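PDB 7JKA: m3DLH protein from Halieaceae bacterium, which probably hydrolyses ester or lactone bonds as a member of the dienelactone hydrolase family, and may also act on phosphotriesters. Local coordinates for residues 125-129 with 246-250; 135-140 with 153-159; 147-153 with 170-176; 161-167 with 195-199. All coordinates share one frame; numbering follows the deposited sequence.

In the fold
Following the chain, strand 126-131 opens contact 1, which closes only at the end of helix 232-250. The other three contacts all lie between its two segments. Contact 2 comes first and closes a short loop: helix 133-143 folds back on the end of strand 150-154 and the chain after it. Contact 3 pairs that strand with strand 172-178. Contacts 2 and 3 share T153, and their segments alternate along the chain. Contact 4 begins after contact 2 has closed and crosses contact 3, tying the loop at 161-167 to the end of helix 186-198. Contacts 1 and 2 pack helices on opposite faces of the central sheet, and contact 3 builds the sheet itself.

Contact 1 of 4, residues 125-129 with 246-250; sequences RLAAI and FDEVF
F250 lays its ring beside the backbone of R125 and L126, where the last turn of helix 232-250 covers strand 126-131. This is strand-on-helix packing in the alpha/beta-hydrolase fold. The short segments run nearly antiparallel, at 157°, with their axes 10.1 Å apart.

The F250 ring packs against backbone as well as side chains. F250 CE1 rests on R125 C and L126 N, 3.6 Å from L126 N. R125 CB packs on F250 CD1 at 3.7 Å.

Apolar contacts with two strand residues fill the buried part. The edge of the F250 ring meets the methyl of A127, with F250 CZ 3.8 Å from A127 CB. One helical turn earlier, F246 takes the other part of the strand. F246 CE1 lies 3.6 Å from A127 CB, and F246 CZ meets I129 CG2 at 3.6 Å, with the methyl near the ring plane. The A127 methyl therefore touches both rings. I129 CG2 stands anti to its own carbonyl carbon, which brings this methyl to the end of the F246 ring. L65 of helix 56-67 packs against both I129 and F246.

The polar contact lies at the partly exposed end. The R125 guanidinium stands almost perpendicular to the F250 ring, at 85°. The chain bends at chi3 (-65°), turning the group back to the helix end. R125 NE also forms a salt bridge with D122. R125 NH1 donates to F250 O at 3.0 Å, with the oxygen in the guanidinium plane.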
loop_
_atom_site.group_PDB
_atom_site.type_symbol
_atom_site.label_atom_id
_atom_site.label_comp_id
_atom_site.label_asym_id
_atom_site.label_seq_id
_atom_site.Cartn_x
_atom_site.Cartn_y
_atom_site.Cartn_z
ATOM N N ARG A 125 11.984 -0.080 -11.721
ATOM C CA ARG A 125 10.554 -0.310 -11.953
ATOM C C ARG A 125 9.927 -0.742 -10.634
ATOM O O ARG A 125 9.808 -1.935 -10.342
ATOM C CB ARG A 125 10.341 -1.349 -13.056
ATOM C CG ARG A 125 10.700 -0.850 -14.457
ATOM C CD ARG A 125 10.264 -1.836 -15.556
ATOM N NE ARG A 125 10.987 -3.098 -15.453
ATOM C CZ ARG A 125 10.603 -4.230 -16.033
ATOM N NH1 ARG A 125 9.490 -4.255 -16.758
ATOM N NH2 ARG A 125 11.333 -5.329 -15.888
ATOM N N LEU A 126 9.525 0.241 -9.831
ATOM C CA LEU A 126 9.060 -0.021 -8.481
ATOM C C LEU A 126 7.702 0.628 -8.254
ATOM O O LEU A 126 7.427 1.730 -8.747
ATOM C CB LEU A 126 10.054 0.510 -7.434
ATOM C CG LEU A 126 11.457 -0.060 -7.528
ATOM C CD1 LEU A 126 12.391 0.658 -6.591
ATOM C CD2 LEU A 126 11.460 -1.551 -7.186
ATOM N N ALA A 127 6.872 -0.052 -7.478
ATOM C CA ALA A 127 5.601 0.524 -7.055
ATOM C C ALA A 127 5.344 0.194 -5.598
ATOM O O ALA A 127 5.936 -0.720 -5.022
ATOM C CB ALA A 127 4.436 0.014 -7.918
ATOM N N ALA A 128 4.404 0.937 -5.016
ATOM C CA ALA A 128 3.879 0.599 -3.706
ATOM C C ALA A 128 2.369 0.634 -3.757
ATOM O O ALA A 128 1.794 1.564 -4.322
ATOM C CB ALA A 128 4.369 1.579 -2.615
ATOM N N ILE A 129 1.739 -0.358 -3.150
ATOM C CA ILE A 129 0.302 -0.341 -2.957
ATOM C C ILE A 129 0.011 -0.550 -1.479
ATOM O O ILE A 129 0.853 -1.012 -0.702
ATOM C CB ILE A 129 -0.431 -1.400 -3.799
ATOM C CG1 ILE A 129 -0.210 -2.836 -3.281
ATOM C CG2 ILE A 129 -0.051 -1.263 -5.265
ATOM C CD1 ILE A 129 -1.137 -3.868 -4.010
ATOM N N PHE A 246 0.145 0.190 -13.761
ATOM C CA PHE A 246 1.426 -0.513 -13.760
ATOM C C PHE A 246 1.896 -0.800 -15.183
ATOM O O PHE A 246 3.081 -0.619 -15.498
ATOM C CB PHE A 246 1.305 -1.809 -12.969
ATOM C CG PHE A 246 1.249 -1.615 -11.466
ATOM C CD1 PHE A 246 1.312 -0.350 -10.889
ATOM C CD2 PHE A 246 1.086 -2.713 -10.640
ATOM C CE1 PHE A 246 1.260 -0.194 -9.499
ATOM C CE2 PHE A 246 1.044 -2.568 -9.245
ATOM C CZ PHE A 246 1.126 -1.322 -8.682
ATOM N N ASP A 247 0.983 -1.237 -16.062
ATOM C CA ASP A 247 1.382 -1.523 -17.442
ATOM C C ASP A 247 1.917 -0.271 -18.118
ATOM O O ASP A 247 2.890 -0.317 -18.886
ATOM C CB ASP A 247 0.190 -2.062 -18.241
ATOM C CG ASP A 247 -0.135 -3.491 -17.929
ATOM O OD1 ASP A 247 0.645 -4.154 -17.210
ATOM O OD2 ASP A 247 -1.186 -3.960 -18.411
ATOM N N GLU A 248 1.273 0.864 -17.856
ATOM C CA GLU A 248 1.712 2.127 -18.430
ATOM C C GLU A 248 3.132 2.458 -17.990
ATOM O O GLU A 248 3.982 2.845 -18.807
ATOM C CB GLU A 248 0.720 3.211 -18.005
ATOM C CG GLU A 248 0.965 4.581 -18.540
ATOM C CD GLU A 248 0.100 5.595 -17.811
ATOM O OE1 GLU A 248 -1.125 5.641 -18.066
ATOM O OE2 GLU A 248 0.648 6.321 -16.958
ATOM N N VAL A 249 3.409 2.278 -16.700
ATOM C CA VAL A 249 4.690 2.671 -16.126
ATOM C C VAL A 249 5.774 1.645 -16.430
ATOM O O VAL A 249 6.919 2.014 -16.730
ATOM C CB VAL A 249 4.520 2.890 -14.610
ATOM C CG1 VAL A 249 5.872 3.243 -13.975
ATOM C CG2 VAL A 249 3.497 3.970 -14.349
ATOM N N PHE A 250 5.437 0.346 -16.384
ATOM C CA PHE A 250 6.428 -0.731 -16.352
ATOM C C PHE A 250 6.655 -1.450 -17.672
ATOM O O PHE A 250 7.724 -2.038 -17.852
ATOM C CB PHE A 250 6.035 -1.806 -15.346
ATOM C CG PHE A 250 6.031 -1.343 -13.938
ATOM C CD1 PHE A 250 6.814 -0.260 -13.547
ATOM C CD2 PHE A 250 5.239 -1.984 -13.004
ATOM C CE1 PHE A 250 6.821 0.168 -12.238
ATOM C CE2 PHE A 250 5.253 -1.563 -11.681
ATOM C CZ PHE A 250 6.024 -0.479 -11.314
#

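Contact 2 of 4, residues 135-140 with 153-159; sequences GTTALE and TFHAGLL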
loop_
_atom_site.group_PDB
_atom_site.type_symbol
_atom_site.label_atom_id
_atom_site.label_comp_id
_atom_site.label_asym_id
_atom_site.label_seq_id
_atom_site.Cartn_x
_atom_site.Cartn_y
_atom_site.Cartn_z
ATOM N N GLY A 135 -2.463 1.838 2.683
ATOM C CA GLY A 135 -2.463 2.814 1.605
ATOM C C GLY A 135 -1.954 4.154 2.087
ATOM O O GLY A 135 -1.192 4.829 1.385
ATOM N N THR A 136 -2.403 4.575 3.271
ATOM C CA THR A 136 -1.874 5.791 3.861
ATOM C C THR A 136 -0.358 5.686 3.965
ATOM O O THR A 136 0.362 6.646 3.673
ATOM C CB THR A 136 -2.503 6.001 5.241
ATOM O OG1 THR A 136 -3.912 5.694 5.196
ATOM C CG2 THR A 136 -2.255 7.429 5.728
ATOM N N THR A 137 0.130 4.502 4.357
ATOM C CA THR A 137 1.565 4.245 4.483
ATOM C C THR A 137 2.267 4.377 3.139
ATOM O O THR A 137 3.345 4.977 3.052
ATOM C CB THR A 137 1.782 2.841 5.068
ATOM O OG1 THR A 137 1.182 2.786 6.367
ATOM C CG2 THR A 137 3.265 2.539 5.251
ATOM N N ALA A 138 1.663 3.824 2.079
ATOM C CA ALA A 138 2.254 3.949 0.751
ATOM C C ALA A 138 2.404 5.414 0.335
ATOM O O ALA A 138 3.411 5.793 -0.280
ATOM C CB ALA A 138 1.417 3.152 -0.254
ATOM N N LEU A 139 1.412 6.252 0.657
ATOM C CA LEU A 139 1.507 7.675 0.340
ATOM C C LEU A 139 2.553 8.376 1.198
ATOM O O LEU A 139 3.204 9.317 0.726
ATOM C CB LEU A 139 0.134 8.340 0.492
ATOM C CG LEU A 139 -0.848 7.977 -0.635
ATOM C CD1 LEU A 139 -2.233 8.571 -0.331
ATOM C CD2 LEU A 139 -0.305 8.471 -1.976
ATOM N N GLU A 140 2.741 7.946 2.457
ATOM C CA GLU A 140 3.842 8.493 3.245
ATOM C C GLU A 140 5.184 8.159 2.614
ATOM O O GLU A 140 6.096 8.995 2.585
ATOM C CB GLU A 140 3.807 7.951 4.677
ATOM C CG GLU A 140 2.677 8.534 5.516
ATOM C CD GLU A 140 2.749 10.039 5.620
ATOM O OE1 GLU A 140 3.640 10.560 6.322
ATOM O OE2 GLU A 140 1.887 10.708 5.011
ATOM N N THR A 153 -3.544 3.264 -3.865
ATOM C CA THR A 153 -4.164 3.012 -2.572
ATOM C C THR A 153 -5.566 2.448 -2.745
ATOM O O THR A 153 -6.278 2.771 -3.701
ATOM C CB THR A 153 -4.226 4.276 -1.702
ATOM O OG1 THR A 153 -5.163 5.231 -2.247
ATOM C CG2 THR A 153 -2.870 4.926 -1.653
ATOM N N PHE A 154 -5.960 1.589 -1.811
ATOM C CA PHE A 154 -7.292 0.994 -1.821
ATOM C C PHE A 154 -7.951 1.294 -0.487
ATOM O O PHE A 154 -7.420 0.914 0.567
ATOM C CB PHE A 154 -7.235 -0.521 -2.047
ATOM C CG PHE A 154 -6.584 -0.930 -3.344
ATOM C CD1 PHE A 154 -5.213 -1.189 -3.410
ATOM C CD2 PHE A 154 -7.353 -1.119 -4.479
ATOM C CE1 PHE A 154 -4.612 -1.577 -4.589
ATOM C CE2 PHE A 154 -6.769 -1.505 -5.686
ATOM C CZ PHE A 154 -5.379 -1.744 -5.733
ATOM N N HIS A 155 -9.097 1.965 -0.534
ATOM C CA HIS A 155 -9.872 2.359 0.656
ATOM C C HIS A 155 -8.971 2.836 1.796
ATOM O O HIS A 155 -9.062 2.364 2.933
ATOM C CB HIS A 155 -10.836 1.252 1.122
ATOM C CG HIS A 155 -10.249 -0.135 1.178
ATOM N ND1 HIS A 155 -9.565 -0.620 2.277
ATOM C CD2 HIS A 155 -10.289 -1.155 0.287
ATOM C CE1 HIS A 155 -9.181 -1.863 2.043
ATOM N NE2 HIS A 155 -9.597 -2.212 0.839
ATOM N N ALA A 156 -8.116 3.811 1.480
ATOM C CA ALA A 156 -7.124 4.339 2.420
ATOM C C ALA A 156 -7.588 5.616 3.097
ATOM O O ALA A 156 -8.090 6.533 2.450
ATOM C CB ALA A 156 -5.804 4.625 1.697
ATOM N N GLY A 157 -7.345 5.693 4.406
ATOM C CA GLY A 157 -7.415 6.980 5.071
ATOM C C GLY A 157 -6.365 7.920 4.517
ATOM O O GLY A 157 -5.313 7.499 4.020
ATOM N N LEU A 158 -6.671 9.205 4.557
ATOM C CA LEU A 158 -5.808 10.230 4.006
ATOM C C LEU A 158 -5.510 11.259 5.084
ATOM O O LEU A 158 -6.353 11.556 5.937
ATOM C CB LEU A 158 -6.476 10.911 2.805
ATOM C CG LEU A 158 -6.814 9.917 1.690
ATOM C CD1 LEU A 158 -7.782 10.574 0.706
ATOM C CD2 LEU A 158 -5.559 9.419 0.980
ATOM N N LEU A 159 -4.313 11.820 5.043
ATOM C CA LEU A 159 -4.019 12.884 5.986
ATOM C C LEU A 159 -3.086 13.882 5.320
ATOM O O LEU A 159 -2.435 13.564 4.320
ATOM C CB LEU A 159 -3.410 12.338 7.284
ATOM C CG LEU A 159 -1.916 12.053 7.345
ATOM C CD1 LEU A 159 -1.515 11.844 8.804
ATOM C CD2 LEU A 159 -1.604 10.813 6.534
#
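T136 and G157 make a polar link between helix 133-143 and the chain that leaves strand 150-154. T136 OG1 donates to G157 O at 2.6 Å, from above the carbonyl plane. The first torsion (chi1 -42°) turns OG1 to G157 O and leaves CG2 facing L159. T136 CG2 meets L159 CD2 at 3.5 Å, the two side chains crossing at about a right angle. A valine in place of T136 would probably leave G157 O without this donor and the loop less firmly held to the helix.

Backbone packing follows. G135 CA lies 3.8 Å from A156 CB, and a side chain at G135 would run into that methyl. T153 CG2 sits 3.5 Å from G135 O. The contact belongs to the beta-alpha-beta unit of strands 126-131 and 150-154 with helix 133-143 between them. The helix starts within a GxCxG sequence, consistent with a nucleophile elbow at C132.

Apolar branches extend the packing along the helix. L139 CG touches T153 CG2 at 3.8 Å, and L139 CD1 meets L158 CD2 at 3.7 Å.

E140 adds a charged end: E140 OE2 comes to 3.8 Å from L159 CD2, and salt bridges to R101, R105 and R143 hold the carboxylate.

Contact 3 of 4, residues 147-153 with 170-176; sequences SLGAIVT and RGRVLVC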
loop_
_atom_site.group_PDB
_atom_site.type_symbol
_atom_site.label_atom_id
_atom_site.label_comp_id
_atom_site.label_asym_id
_atom_site.label_seq_id
_atom_site.Cartn_x
_atom_site.Cartn_y
_atom_site.Cartn_z
ATOM N N SER A 147 12.147 6.522 -4.456
ATOM C CA SER A 147 12.156 6.307 -5.899
ATOM C C SER A 147 11.114 5.240 -6.217
ATOM O O SER A 147 11.389 4.043 -6.181
ATOM C CB SER A 147 13.545 5.898 -6.375
ATOM O OG SER A 147 13.533 5.692 -7.772
ATOM N N LEU A 148 9.897 5.689 -6.520
ATOM C CA LEU A 148 8.757 4.830 -6.860
ATOM C C LEU A 148 8.114 5.358 -8.121
ATOM O O LEU A 148 7.850 6.558 -8.223
ATOM C CB LEU A 148 7.680 4.817 -5.772
ATOM C CG LEU A 148 7.974 4.229 -4.413
ATOM C CD1 LEU A 148 6.880 4.643 -3.445
ATOM C CD2 LEU A 148 8.041 2.714 -4.530
ATOM N N GLY A 149 7.826 4.463 -9.068
ATOM C CA GLY A 149 7.167 4.889 -10.285
ATOM C C GLY A 149 5.660 4.997 -10.164
ATOM O O GLY A 149 5.044 5.728 -10.946
ATOM N N ALA A 150 5.056 4.301 -9.200
ATOM C CA ALA A 150 3.598 4.268 -9.107
ATOM C C ALA A 150 3.210 3.952 -7.678
ATOM O O ALA A 150 3.903 3.195 -6.985
ATOM C CB ALA A 150 2.981 3.220 -10.040
ATOM N N ILE A 151 2.115 4.559 -7.234
ATOM C CA ILE A 151 1.553 4.324 -5.918
ATOM C C ILE A 151 0.057 4.168 -6.103
ATOM O O ILE A 151 -0.569 5.016 -6.752
ATOM C CB ILE A 151 1.830 5.490 -4.945
ATOM C CG1 ILE A 151 3.330 5.763 -4.827
ATOM C CG2 ILE A 151 1.245 5.194 -3.595
ATOM C CD1 ILE A 151 3.771 6.875 -5.736
ATOM N N VAL A 152 -0.520 3.102 -5.549
ATOM C CA VAL A 152 -1.961 2.866 -5.653
ATOM C C VAL A 152 -2.491 2.563 -4.274
ATOM O O VAL A 152 -1.941 1.702 -3.573
ATOM C CB VAL A 152 -2.299 1.709 -6.613
ATOM C CG1 VAL A 152 -3.838 1.621 -6.771
ATOM C CG2 VAL A 152 -1.637 1.928 -7.971
ATOM N N THR A 153 -3.544 3.264 -3.865
ATOM C CA THR A 153 -4.164 3.012 -2.572
ATOM C C THR A 153 -5.566 2.448 -2.745
ATOM O O THR A 153 -6.278 2.771 -3.701
ATOM C CB THR A 153 -4.226 4.276 -1.702
ATOM O OG1 THR A 153 -5.163 5.231 -2.247
ATOM C CG2 THR A 153 -2.870 4.926 -1.653
ATOM N N ARG A 170 7.388 11.336 -6.571
ATOM C CA ARG A 170 8.048 11.134 -7.846
ATOM C C ARG A 170 7.295 10.197 -8.774
ATOM O O ARG A 170 7.593 10.177 -9.973
ATOM C CB ARG A 170 9.458 10.610 -7.612
ATOM C CG ARG A 170 10.221 11.598 -6.755
ATOM C CD ARG A 170 11.424 10.981 -6.148
ATOM N NE ARG A 170 12.259 10.416 -7.190
ATOM C CZ ARG A 170 13.425 9.842 -6.934
ATOM N NH1 ARG A 170 14.150 9.337 -7.920
ATOM N NH2 ARG A 170 13.859 9.789 -5.683
ATOM N N GLY A 171 6.313 9.452 -8.267
ATOM C CA GLY A 171 5.594 8.484 -9.059
ATOM C C GLY A 171 4.204 8.952 -9.453
ATOM O O GLY A 171 3.737 10.019 -9.067
ATOM N N ARG A 172 3.552 8.108 -10.247
ATOM C CA ARG A 172 2.160 8.344 -10.603
ATOM C C ARG A 172 1.268 7.789 -9.504
ATOM O O ARG A 172 1.506 6.681 -9.006
ATOM C CB ARG A 172 1.847 7.673 -11.941
ATOM C CG ARG A 172 2.894 8.075 -12.982
ATOM C CD ARG A 172 2.709 7.440 -14.333
ATOM N NE ARG A 172 3.958 7.593 -15.077
ATOM C CZ ARG A 172 4.093 7.391 -16.377
ATOM N NH1 ARG A 172 3.046 7.028 -17.110
ATOM N NH2 ARG A 172 5.282 7.555 -16.939
ATOM N N VAL A 173 0.265 8.562 -9.104
ATOM C CA VAL A 173 -0.548 8.264 -7.926
ATOM C C VAL A 173 -1.949 7.914 -8.395
ATOM O O VAL A 173 -2.513 8.626 -9.233
ATOM C CB VAL A 173 -0.602 9.450 -6.948
ATOM C CG1 VAL A 173 -1.587 9.134 -5.822
ATOM C CG2 VAL A 173 0.765 9.742 -6.385
ATOM N N LEU A 174 -2.496 6.808 -7.887
ATOM C CA LEU A 174 -3.896 6.436 -8.106
ATOM C C LEU A 174 -4.534 6.094 -6.768
ATOM O O LEU A 174 -4.080 5.174 -6.085
ATOM C CB LEU A 174 -4.006 5.240 -9.058
ATOM C CG LEU A 174 -5.408 4.622 -9.157
ATOM C CD1 LEU A 174 -6.412 5.581 -9.786
ATOM C CD2 LEU A 174 -5.316 3.379 -9.979
ATOM N N VAL A 175 -5.568 6.849 -6.386
ATOM C CA VAL A 175 -6.334 6.600 -5.162
ATOM C C VAL A 175 -7.637 5.925 -5.556
ATOM O O VAL A 175 -8.440 6.515 -6.288
ATOM C CB VAL A 175 -6.618 7.900 -4.396
ATOM C CG1 VAL A 175 -7.585 7.635 -3.249
ATOM C CG2 VAL A 175 -5.310 8.484 -3.856
ATOM N N CYS A 176 -7.864 4.701 -5.071
ATOM C CA CYS A 176 -9.129 3.990 -5.270
ATOM C C CYS A 176 -9.935 4.082 -3.981
ATOM O O CYS A 176 -9.618 3.426 -2.977
ATOM C CB CYS A 176 -8.904 2.531 -5.661
ATOM S SG CYS A 176 -7.886 2.327 -7.153
HETATM O O HOH W 1 6.320 6.985 -13.008
HETATM O O HOH W 2 -7.789 4.839 -1.271
#
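V152 and L174 run alongside each other, with V152 CG1 3.9 Å from L174 CD2. V152 CG1 also reaches C176 SG at 4.1 Å. On the other face, I151 CD1 approaches V173 CG2. T153 OG1 packs 3.6 Å from V175 CG1.

Five backbone hydrogen bonds join the two segments as neighbouring parallel strands of the alpha/beta-hydrolase sheet, at 8° to each other. I151 and T153 each donate from N and accept at O. I151 N bonds to R172 O at 2.8 Å, and C176 N bonds to T153 O at 2.8 Å. G171 comes so close to L148 O and G149 that a CB there would clash.

Both ends are polar. One water links T153 OG1 and C176 O. Another donates to G149 O and accepts from R172 NE. R170 bends at chi3 and lays one guanidinium face over S147, whose CA is 3.8 Å above the plane, while R170 NH2 bonds to G145 O.

Strand 126-131 flanks 150-154 on its other side, and 203-208 likewise flanks 172-178. Helix 232-250 covers the face of A150, V152 and L174, and its E248 forms a salt bridge with R172. Helix 133-143 covers I151 and T153 on the opposite face.

Contact 4 of 4, residues 161-167 with 195-199; sequences ELPEDAG and EWRRD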
loop_
_atom_site.group_PDB
_atom_site.type_symbol
_atom_site.label_atom_id
_atom_site.label_comp_id
_atom_site.label_asym_id
_atom_site.label_seq_id
_atom_site.Cartn_x
_atom_site.Cartn_y
_atom_site.Cartn_z
ATOM N N GLU A 161 -0.023 16.309 4.165
ATOM C CA GLU A 161 1.428 16.221 4.060
ATOM C C GLU A 161 2.107 16.947 5.221
ATOM O O GLU A 161 1.489 17.719 5.960
ATOM C CB GLU A 161 1.917 16.859 2.759
ATOM C CG GLU A 161 1.753 18.393 2.767
ATOM C CD GLU A 161 2.266 19.077 1.496
ATOM O OE1 GLU A 161 2.707 18.374 0.565
ATOM O OE2 GLU A 161 2.223 20.333 1.440
ATOM N N LEU A 162 3.410 16.682 5.357
ATOM C CA LEU A 162 4.295 17.566 6.097
ATOM C C LEU A 162 4.767 18.674 5.155
ATOM O O LEU A 162 4.834 18.472 3.937
ATOM C CB LEU A 162 5.493 16.802 6.636
ATOM C CG LEU A 162 5.252 15.666 7.635
ATOM C CD1 LEU A 162 6.578 15.018 7.951
ATOM C CD2 LEU A 162 4.614 16.189 8.914
ATOM N N PRO A 163 5.070 19.870 5.667
ATOM C CA PRO A 163 5.478 20.962 4.766
ATOM C C PRO A 163 6.624 20.602 3.835
ATOM O O PRO A 163 6.633 21.038 2.673
ATOM C CB PRO A 163 5.867 22.080 5.748
ATOM C CG PRO A 163 5.018 21.825 6.940
ATOM C CD PRO A 163 4.956 20.322 7.066
ATOM N N GLU A 164 7.598 19.825 4.306
ATOM C CA GLU A 164 8.755 19.532 3.475
ATOM C C GLU A 164 8.441 18.547 2.366
ATOM O O GLU A 164 9.324 18.284 1.549
ATOM C CB GLU A 164 9.910 18.980 4.315
ATOM C CG GLU A 164 9.585 17.710 5.062
ATOM C CD GLU A 164 9.228 17.977 6.511
ATOM O OE1 GLU A 164 8.458 18.937 6.794
ATOM O OE2 GLU A 164 9.742 17.225 7.365
ATOM N N ASP A 165 7.225 17.984 2.336
ATOM C CA ASP A 165 6.850 17.001 1.327
ATOM C C ASP A 165 6.528 17.623 -0.021
ATOM O O ASP A 165 6.332 16.878 -0.986
ATOM C CB ASP A 165 5.623 16.209 1.768
ATOM C CG ASP A 165 5.854 15.404 3.019
ATOM O OD1 ASP A 165 7.029 15.228 3.426
ATOM O OD2 ASP A 165 4.837 14.928 3.574
ATOM N N ALA A 166 6.426 18.944 -0.104
ATOM C CA ALA A 166 6.053 19.581 -1.363
ATOM C C ALA A 166 7.015 19.181 -2.479
ATOM O O ALA A 166 8.240 19.290 -2.338
ATOM C CB ALA A 166 6.027 21.093 -1.195
ATOM N N GLY A 167 6.452 18.688 -3.587
ATOM C CA GLY A 167 7.224 18.298 -4.747
ATOM C C GLY A 167 8.021 17.016 -4.629
ATOM O O GLY A 167 8.754 16.683 -5.567
ATOM N N GLU A 195 -2.681 19.407 -2.565
ATOM C CA GLU A 195 -1.237 19.182 -2.606
ATOM C C GLU A 195 -0.806 18.724 -3.985
ATOM O O GLU A 195 0.157 19.246 -4.564
ATOM C CB GLU A 195 -0.837 18.131 -1.563
ATOM C CG GLU A 195 -1.170 18.511 -0.139
ATOM C CD GLU A 195 -1.115 17.353 0.820
ATOM O OE1 GLU A 195 -0.781 16.220 0.395
ATOM O OE2 GLU A 195 -1.432 17.573 2.002
ATOM N N TRP A 196 -1.530 17.753 -4.534
ATOM C CA TRP A 196 -1.120 17.159 -5.791
ATOM C C TRP A 196 -1.363 18.109 -6.961
ATOM O O TRP A 196 -0.587 18.096 -7.920
ATOM C CB TRP A 196 -1.850 15.824 -5.978
ATOM C CG TRP A 196 -1.521 14.859 -4.856
ATOM C CD1 TRP A 196 -0.448 14.926 -3.992
ATOM C CD2 TRP A 196 -2.280 13.704 -4.465
ATOM N NE1 TRP A 196 -0.502 13.878 -3.102
ATOM C CE2 TRP A 196 -1.606 13.110 -3.371
ATOM C CE3 TRP A 196 -3.466 13.115 -4.941
ATOM C CZ2 TRP A 196 -2.084 11.960 -2.736
ATOM C CZ3 TRP A 196 -3.933 11.965 -4.328
ATOM C CH2 TRP A 196 -3.235 11.387 -3.243
ATOM N N ARG A 197 -2.411 18.950 -6.894
ATOM C CA ARG A 197 -2.611 19.988 -7.906
ATOM C C ARG A 197 -1.487 21.012 -7.849
ATOM O O ARG A 197 -0.939 21.409 -8.883
ATOM C CB ARG A 197 -3.965 20.674 -7.702
ATOM C CG ARG A 197 -5.168 19.802 -8.051
ATOM C CD ARG A 197 -6.489 20.560 -7.924
ATOM N NE ARG A 197 -6.580 21.635 -8.901
ATOM C CZ ARG A 197 -7.691 22.313 -9.168
ATOM N NH1 ARG A 197 -8.815 22.024 -8.524
ATOM N NH2 ARG A 197 -7.680 23.281 -10.080
ATOM N N ARG A 198 -1.141 21.458 -6.641
ATOM C CA ARG A 198 -0.074 22.442 -6.483
ATOM C C ARG A 198 1.233 21.950 -7.088
ATOM O O ARG A 198 1.940 22.706 -7.768
ATOM C CB ARG A 198 0.118 22.749 -5.003
ATOM C CG ARG A 198 1.291 23.682 -4.705
ATOM C CD ARG A 198 1.670 23.564 -3.237
ATOM N NE ARG A 198 2.183 22.233 -2.937
ATOM C CZ ARG A 198 2.089 21.632 -1.754
ATOM N NH1 ARG A 198 2.576 20.421 -1.605
ATOM N NH2 ARG A 198 1.489 22.230 -0.734
ATOM N N ASP A 199 1.580 20.684 -6.848
ATOM C CA ASP A 199 2.875 20.177 -7.259
ATOM C C ASP A 199 2.837 19.510 -8.621
ATOM O O ASP A 199 3.853 18.965 -9.061
ATOM C CB ASP A 199 3.406 19.193 -6.212
ATOM C CG ASP A 199 3.617 19.856 -4.859
ATOM O OD1 ASP A 199 3.776 21.097 -4.822
ATOM O OD2 ASP A 199 3.587 19.127 -3.848
#
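The R198 guanidinium has A166 CB over one face, 3.5 Å from R198 NH1, and E195 CA over the opposite one, toward the rim. At its edges lie the carboxylates of E161 and D199, which complete a salt-bridge network. E161 is gripped end-on: R198 NH1 donates to E161 OE1 at 3.0 Å and R198 NH2 to E161 OE2 at 3.0 Å. D199 is gripped side-on by NE and NH1, with R198 NE 2.7 Å from D199 OD1. The bend at chi3 (65°) turns the group back to its sequence neighbour. The two carboxylates at its edges fix the rotation of the group.

D199 OD2 has a second donor. G167 N meets D199 OD2 at 2.9 Å, from the face opposite to that used by R198 NH1.

The carboxylates of E161 and E195 are stacked, their planes 14° apart, and the side chains pass each other head to tail. E195 OE2 accepts from E161 N at 2.9 Å, in a nearly straight bond (175°). The like charges are probably offset by R198 on E161 and by R143, which forms a salt bridge with E195 OE1. Replacing E161 by an alanine would probably leave R198 with D199 as its one remaining carboxylate within the contact and free the outer end of its guanidinium to shift.

This surface contact joins the loop between strands 150-154 and 172-178 to the C-terminal end of helix 186-198. R105 of helix 101-116 borders the loop through a salt bridge to D165. From the same helical turn, W196 packs inward on V173 and V175 of strand 172-178.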